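PDB 3EF8: putative Scyalone Dehydratase from Novosphingobium aromaticivorans DSM 12444, which is of unknown function but probably acts as a lyase akin to scytalone dehydratase, on an NTF2-like fold. Local coordinates for residues 76-81 against 88-93; 110-115 against 128-133. One frame throughout, in Å; residues are numbered along the deposited sequence.

Contact 1 of 2, residues 76-81 against 88-93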
loop_
_atom_site.group_PDB
_atom_site.type_symbol
_atom_site.label_atom_id
_atom_site.label_comp_id
_atom_site.label_asym_id
_atom_site.label_seq_id
_atom_site.Cartn_x
_atom_site.Cartn_y
_atom_site.Cartn_z
ATOM N N ASN A 76 -0.229 -2.207 -5.208
ATOM C CA ASN A 76 -0.012 -3.270 -6.172
ATOM C C ASN A 76 -0.543 -2.884 -7.547
ATOM O O ASN A 76 -1.090 -3.759 -8.258
ATOM C CB ASN A 76 -0.649 -4.598 -5.705
ATOM C CG ASN A 76 -0.042 -5.152 -4.431
ATOM O OD1 ASN A 76 -0.017 -4.495 -3.411
ATOM N ND2 ASN A 76 0.411 -6.386 -4.490
ATOM N N ILE A 77 -0.323 -1.643 -7.954
ATOM C CA ILE A 77 -0.872 -1.098 -9.196
ATOM C C ILE A 77 -0.010 -1.486 -10.396
ATOM O O ILE A 77 1.159 -1.191 -10.415
ATOM C CB ILE A 77 -1.051 0.407 -9.098
ATOM C CG1 ILE A 77 -2.099 0.764 -7.994
ATOM C CG2 ILE A 77 -1.517 0.998 -10.449
ATOM C CD1 ILE A 77 -2.164 2.233 -7.618
ATOM N N CYS A 78 -0.624 -2.195 -11.343
ATOM C CA CYS A 78 0.002 -2.758 -12.563
ATOM C C CYS A 78 -0.694 -2.134 -13.754
ATOM O O CYS A 78 -1.900 -2.235 -13.895
ATOM C CB CYS A 78 -0.219 -4.247 -12.550
ATOM S SG CYS A 78 0.557 -5.067 -11.144
ATOM N N ILE A 79 0.065 -1.460 -14.597
ATOM C CA ILE A 79 -0.483 -0.690 -15.719
ATOM C C ILE A 79 0.075 -1.197 -17.029
ATOM O O ILE A 79 1.267 -1.278 -17.180
ATOM C CB ILE A 79 -0.133 0.777 -15.559
ATOM C CG1 ILE A 79 -0.727 1.313 -14.223
ATOM C CG2 ILE A 79 -0.687 1.578 -16.782
ATOM C CD1 ILE A 79 -0.323 2.753 -13.890
ATOM N N ASP A 80 -0.828 -1.522 -17.938
ATOM C CA ASP A 80 -0.477 -1.934 -19.317
ATOM C C ASP A 80 -1.140 -0.939 -20.253
ATOM O O ASP A 80 -2.345 -0.865 -20.323
ATOM C CB ASP A 80 -0.996 -3.328 -19.630
ATOM C CG ASP A 80 -0.378 -4.401 -18.758
ATOM O OD1 ASP A 80 0.804 -4.264 -18.452
ATOM O OD2 ASP A 80 -1.078 -5.379 -18.416
ATOM N N PHE A 81 -0.323 -0.207 -20.992
ATOM C CA PHE A 81 -0.829 0.743 -21.956
ATOM C C PHE A 81 -1.321 0.082 -23.242
ATOM O O PHE A 81 -0.597 -0.730 -23.826
ATOM C CB PHE A 81 0.204 1.797 -22.288
ATOM C CG PHE A 81 0.458 2.752 -21.170
ATOM C CD1 PHE A 81 -0.381 3.845 -20.958
ATOM C CD2 PHE A 81 1.505 2.536 -20.325
ATOM C CE1 PHE A 81 -0.156 4.719 -19.911
ATOM C CE2 PHE A 81 1.727 3.388 -19.271
ATOM C CZ PHE A 81 0.915 4.479 -19.067
ATOM N N ASN A 88 -4.978 -0.370 -19.321
ATOM C CA ASN A 88 -5.624 -1.396 -18.517
ATOM C C ASN A 88 -4.802 -1.505 -17.226
ATOM O O ASN A 88 -3.576 -1.524 -17.227
ATOM C CB ASN A 88 -5.609 -2.719 -19.254
ATOM C CG ASN A 88 -6.437 -2.689 -20.507
ATOM O OD1 ASN A 88 -7.419 -1.974 -20.567
ATOM N ND2 ASN A 88 -6.048 -3.505 -21.516
ATOM N N VAL A 89 -5.520 -1.515 -16.109
ATOM C CA VAL A 89 -4.869 -1.494 -14.797
ATOM C C VAL A 89 -5.409 -2.601 -13.903
ATOM O O VAL A 89 -6.619 -2.867 -13.858
ATOM C CB VAL A 89 -5.162 -0.168 -14.097
ATOM C CG1 VAL A 89 -4.285 0.034 -12.801
ATOM C CG2 VAL A 89 -4.917 1.018 -15.088
ATOM N N ARG A 90 -4.525 -3.257 -13.181
ATOM C CA ARG A 90 -4.891 -4.226 -12.155
ATOM C C ARG A 90 -4.307 -3.724 -10.865
ATOM O O ARG A 90 -3.157 -3.269 -10.815
ATOM C CB ARG A 90 -4.324 -5.615 -12.429
ATOM C CG ARG A 90 -4.749 -6.671 -11.416
ATOM C CD ARG A 90 -4.000 -7.978 -11.625
ATOM N NE ARG A 90 -2.616 -7.846 -11.221
ATOM C CZ ARG A 90 -1.608 -8.456 -11.803
ATOM N NH1 ARG A 90 -1.796 -9.208 -12.878
ATOM N NH2 ARG A 90 -0.411 -8.305 -11.301
ATOM N N SER A 91 -5.097 -3.734 -9.795
ATOM C CA SER A 91 -4.599 -3.271 -8.501
ATOM C C SER A 91 -5.311 -3.962 -7.356
ATOM O O SER A 91 -6.275 -4.700 -7.552
ATOM C CB SER A 91 -4.762 -1.778 -8.337
ATOM O OG SER A 91 -6.143 -1.399 -8.355
ATOM N N VAL A 92 -4.739 -3.795 -6.184
ATOM C CA VAL A 92 -5.272 -4.351 -4.939
ATOM C C VAL A 92 -5.812 -3.240 -4.070
ATOM O O VAL A 92 -5.291 -2.120 -4.059
ATOM C CB VAL A 92 -4.191 -5.157 -4.186
ATOM C CG1 VAL A 92 -4.667 -5.599 -2.792
ATOM C CG2 VAL A 92 -3.776 -6.372 -5.001
ATOM N N VAL A 93 -6.929 -3.528 -3.395
ATOM C CA VAL A 93 -7.554 -2.585 -2.474
ATOM C C VAL A 93 -7.848 -3.221 -1.141
ATOM O O VAL A 93 -8.257 -4.370 -1.056
ATOM C CB VAL A 93 -8.828 -1.913 -3.097
ATOM C CG1 VAL A 93 -9.918 -2.932 -3.366
ATOM C CG2 VAL A 93 -9.331 -0.812 -2.208
HETATM O O HOH W 1 -1.849 -6.512 -8.725
HETATM O O HOH W 2 -3.816 -5.565 -20.493
#
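Asn88 pairs with Asp80 through two backbone hydrogen bonds, Asp80 N to Asn88 O at 2.8 Å and Asn88 N to Asp80 O at 2.9 Å, the first almost straight. Their side chains rise on the same face, where one water accepts from Asn88 ND2 and donates weakly to Asp80 OD2. The stronger partners are Thr115 for Asn88 OD1 and Arg15 of the second subunit for Asp80. Val89 turns to the other face. Its CG1, anti to the backbone N (chi1 -170°), sits 3.8 Å from Ile77 CG2 and 4.0 Å from Ile79 CG1, and so touches both isoleucines. Arg90 and Cys78 form a hydrogen-bonded pair, with Cys78 N 2.8 Å from Arg90 O. A bend at chi3 (72°) places Arg90 NE by a water at the guanidinium edge, which accepts from NE and in turn donates to Asn76 O. Arg90 NH2 lies 3.4 Å from Cys78 SG and forms a salt bridge with Asp19 of the second subunit. At Ser91, CB packs 3.7 Å from Ile77 CG1, back on the face of Val89. The side chains of Val92 and Asn76 run in the same direction next to each other, Val92 CG2 against Asn76 CB. This is an antiparallel beta hairpin of the NTF2-like fold: Ile77 and Ser91 meet helix 3-25 on one face, while Arg90 and Asp80 meet the second subunit on the other.

Contact 2 of 2, residues 110-115 against 128-133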
loop_
_atom_site.group_PDB
_atom_site.type_symbol
_atom_site.label_atom_id
_atom_site.label_comp_id
_atom_site.label_asym_id
_atom_site.label_seq_id
_atom_site.Cartn_x
_atom_site.Cartn_y
_atom_site.Cartn_z
ATOM N N GLY A 110 -9.844 -6.586 -1.996
ATOM C CA GLY A 110 -10.290 -6.689 -3.363
ATOM C C GLY A 110 -9.205 -6.462 -4.395
ATOM O O GLY A 110 -8.052 -6.135 -4.060
ATOM N N GLN A 111 -9.608 -6.662 -5.627
ATOM C CA GLN A 111 -8.811 -6.365 -6.815
ATOM C C GLN A 111 -9.632 -5.500 -7.729
ATOM O O GLN A 111 -10.822 -5.799 -7.946
ATOM C CB GLN A 111 -8.453 -7.657 -7.554
ATOM C CG GLN A 111 -7.809 -8.706 -6.700
ATOM C CD GLN A 111 -7.631 -10.041 -7.452
ATOM O OE1 GLN A 111 -8.243 -10.229 -8.521
ATOM N NE2 GLN A 111 -6.855 -10.956 -6.892
ATOM N N TYR A 112 -9.048 -4.480 -8.300
ATOM C CA TYR A 112 -9.689 -3.724 -9.342
ATOM C C TYR A 112 -9.082 -4.009 -10.684
ATOM O O TYR A 112 -7.880 -3.916 -10.836
ATOM C CB TYR A 112 -9.594 -2.219 -9.076
ATOM C CG TYR A 112 -10.693 -1.635 -8.258
ATOM C CD1 TYR A 112 -11.961 -1.572 -8.780
ATOM C CD2 TYR A 112 -10.461 -1.131 -7.021
ATOM C CE1 TYR A 112 -13.001 -1.023 -8.111
ATOM C CE2 TYR A 112 -11.551 -0.535 -6.290
ATOM C CZ TYR A 112 -12.780 -0.498 -6.875
ATOM O OH TYR A 112 -13.898 0.036 -6.198
ATOM N N PHE A 113 -9.953 -4.272 -11.653
ATOM C CA PHE A 113 -9.574 -4.424 -13.050
ATOM C C PHE A 113 -10.216 -3.252 -13.769
ATOM O O PHE A 113 -11.425 -3.224 -13.963
ATOM C CB PHE A 113 -9.987 -5.778 -13.614
ATOM C CG PHE A 113 -9.113 -6.897 -13.156
ATOM C CD1 PHE A 113 -9.227 -7.402 -11.878
ATOM C CD2 PHE A 113 -8.116 -7.391 -13.965
ATOM C CE1 PHE A 113 -8.362 -8.381 -11.432
ATOM C CE2 PHE A 113 -7.284 -8.395 -13.500
ATOM C CZ PHE A 113 -7.428 -8.883 -12.249
ATOM N N ASP A 114 -9.412 -2.288 -14.166
ATOM C CA ASP A 114 -9.864 -1.045 -14.717
ATOM C C ASP A 114 -9.347 -0.800 -16.126
ATOM O O ASP A 114 -8.288 -1.303 -16.513
ATOM C CB ASP A 114 -9.346 0.122 -13.834
ATOM C CG ASP A 114 -9.812 0.060 -12.371
ATOM O OD1 ASP A 114 -10.984 -0.324 -12.114
ATOM O OD2 ASP A 114 -8.976 0.455 -11.503
ATOM N N THR A 115 -10.128 -0.056 -16.903
ATOM C CA THR A 115 -9.633 0.615 -18.096
ATOM C C THR A 115 -9.839 2.100 -17.904
ATOM O O THR A 115 -10.966 2.554 -17.561
ATOM C CB THR A 115 -10.372 0.135 -19.371
ATOM O OG1 THR A 115 -10.129 -1.270 -19.537
ATOM C CG2 THR A 115 -9.903 0.931 -20.638
ATOM N N ARG A 128 -14.541 0.049 -14.518
ATOM C CA ARG A 128 -13.998 -0.536 -13.283
ATOM C C ARG A 128 -14.727 -1.807 -12.965
ATOM O O ARG A 128 -15.972 -1.817 -12.883
ATOM C CB ARG A 128 -14.136 0.367 -12.060
ATOM C CG ARG A 128 -13.594 1.719 -12.190
ATOM C CD ARG A 128 -13.231 2.279 -10.826
ATOM N NE ARG A 128 -11.954 1.715 -10.368
ATOM C CZ ARG A 128 -11.241 2.166 -9.356
ATOM N NH1 ARG A 128 -11.723 3.095 -8.550
ATOM N NH2 ARG A 128 -10.039 1.688 -9.166
ATOM N N GLU A 129 -13.978 -2.862 -12.718
ATOM C CA GLU A 129 -14.528 -4.115 -12.307
ATOM C C GLU A 129 -13.869 -4.495 -10.990
ATOM O O GLU A 129 -12.656 -4.684 -10.916
ATOM C CB GLU A 129 -14.298 -5.197 -13.340
ATOM C CG GLU A 129 -14.740 -6.554 -12.898
ATOM C CD GLU A 129 -14.556 -7.599 -13.964
ATOM O OE1 GLU A 129 -14.984 -7.369 -15.120
ATOM O OE2 GLU A 129 -14.043 -8.659 -13.635
ATOM N N LEU A 130 -14.651 -4.558 -9.923
ATOM C CA LEU A 130 -14.165 -5.004 -8.625
ATOM C C LEU A 130 -14.324 -6.464 -8.505
ATOM O O LEU A 130 -15.448 -6.996 -8.720
ATOM C CB LEU A 130 -14.926 -4.346 -7.491
ATOM C CG LEU A 130 -14.560 -4.816 -6.109
ATOM C CD1 LEU A 130 -13.155 -4.371 -5.679
ATOM C CD2 LEU A 130 -15.601 -4.297 -5.097
ATOM N N ARG A 131 -13.235 -7.154 -8.162
ATOM C CA ARG A 131 -13.261 -8.577 -7.845
ATOM C C ARG A 131 -12.955 -8.688 -6.357
ATOM O O ARG A 131 -12.032 -8.080 -5.860
ATOM C CB ARG A 131 -12.281 -9.380 -8.695
ATOM C CG ARG A 131 -12.584 -9.249 -10.176
ATOM C CD ARG A 131 -11.662 -10.110 -11.014
ATOM N NE ARG A 131 -11.888 -9.839 -12.421
ATOM C CZ ARG A 131 -11.088 -10.234 -13.406
ATOM N NH1 ARG A 131 -10.003 -10.955 -13.147
ATOM N NH2 ARG A 131 -11.387 -9.910 -14.646
ATOM N N THR A 132 -13.796 -9.404 -5.614
ATOM C CA THR A 132 -13.728 -9.471 -4.181
ATOM C C THR A 132 -12.984 -10.717 -3.744
ATOM O O THR A 132 -13.405 -11.849 -3.939
ATOM C CB THR A 132 -15.156 -9.398 -3.561
ATOM O OG1 THR A 132 -15.744 -8.138 -3.903
ATOM C CG2 THR A 132 -15.107 -9.503 -2.066
ATOM N N THR A 133 -11.802 -10.501 -3.201
ATOM C CA THR A 133 -10.958 -11.565 -2.704
ATOM C C THR A 133 -11.541 -12.206 -1.483
ATOM O O THR A 133 -11.574 -13.425 -1.356
ATOM C CB THR A 133 -9.552 -10.988 -2.386
ATOM O OG1 THR A 133 -9.117 -10.273 -3.538
ATOM C CG2 THR A 133 -8.539 -12.072 -1.996
HETATM O O HOH W 3 -7.032 -8.606 -2.760
HETATM O O HOH W 4 -8.602 -11.853 -10.708
#
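Two cation-pi stacks, one on each face of an antiparallel strand pair, mark this contact between hairpin strands 106-119 and 122-136 inside the sheet. On one face the guanidinium of Arg128 stacks over the Tyr112 ring, 3.7 Å between centres and tilted by 17°. Leu130 CD1 covers the opposite side of that ring, over its centre. Arg128 also grips Asp114 side-on: NE reaches OD1 at 2.9 Å from above the carboxylate plane, and NH2 reaches OD2 at 2.8 Å on the syn side. Both bonds hold the guanidinium against the ring. On the other face Arg131, extended from CG to NE, lays its guanidinium on Phe113, with NH1 3.4 Å from ring atom CZ. Both NE and NH2 donate to a single oxygen, Glu129 OE2, the NE bond being 2.7 Å, and a water joins NH1 to Gln111 OE1. An alanine in place of Arg131 removes both donors to Glu129 OE2 and the cation over Phe113, and would probably leave that carboxylate freer to turn. Strand 86-99 flanks segment 110-115, placing Ser91 beside Tyr112; Tyr20 of helix 3-25 adds a cation-pi contact to Arg128, and Tyr22 of the second subunit packs on Phe113 and Arg131.

In the fold
The two contacts illustrate how one curved sheet serves both an interior and an interface. They are successive hairpins, joined where strands 86-99 and 106-119 adjoin: Val89 N probably bonds to Asp114 O, and Ser91 O to Tyr112 N. Contact 1, the more buried, includes strand 67-81, one of the sheet's two edge strands within this chain. It packs aliphatic groups against helix 3-25 on one face, while the other is polar and reaches the surface at Asp80; its arginine finds its acid in the second subunit. Contact 2, partly buried, joins inner strands and pairs one arginine with an acid across the strands, the other with an acid on its own strand. Arg90 CG packs on Phe113 CZ between them.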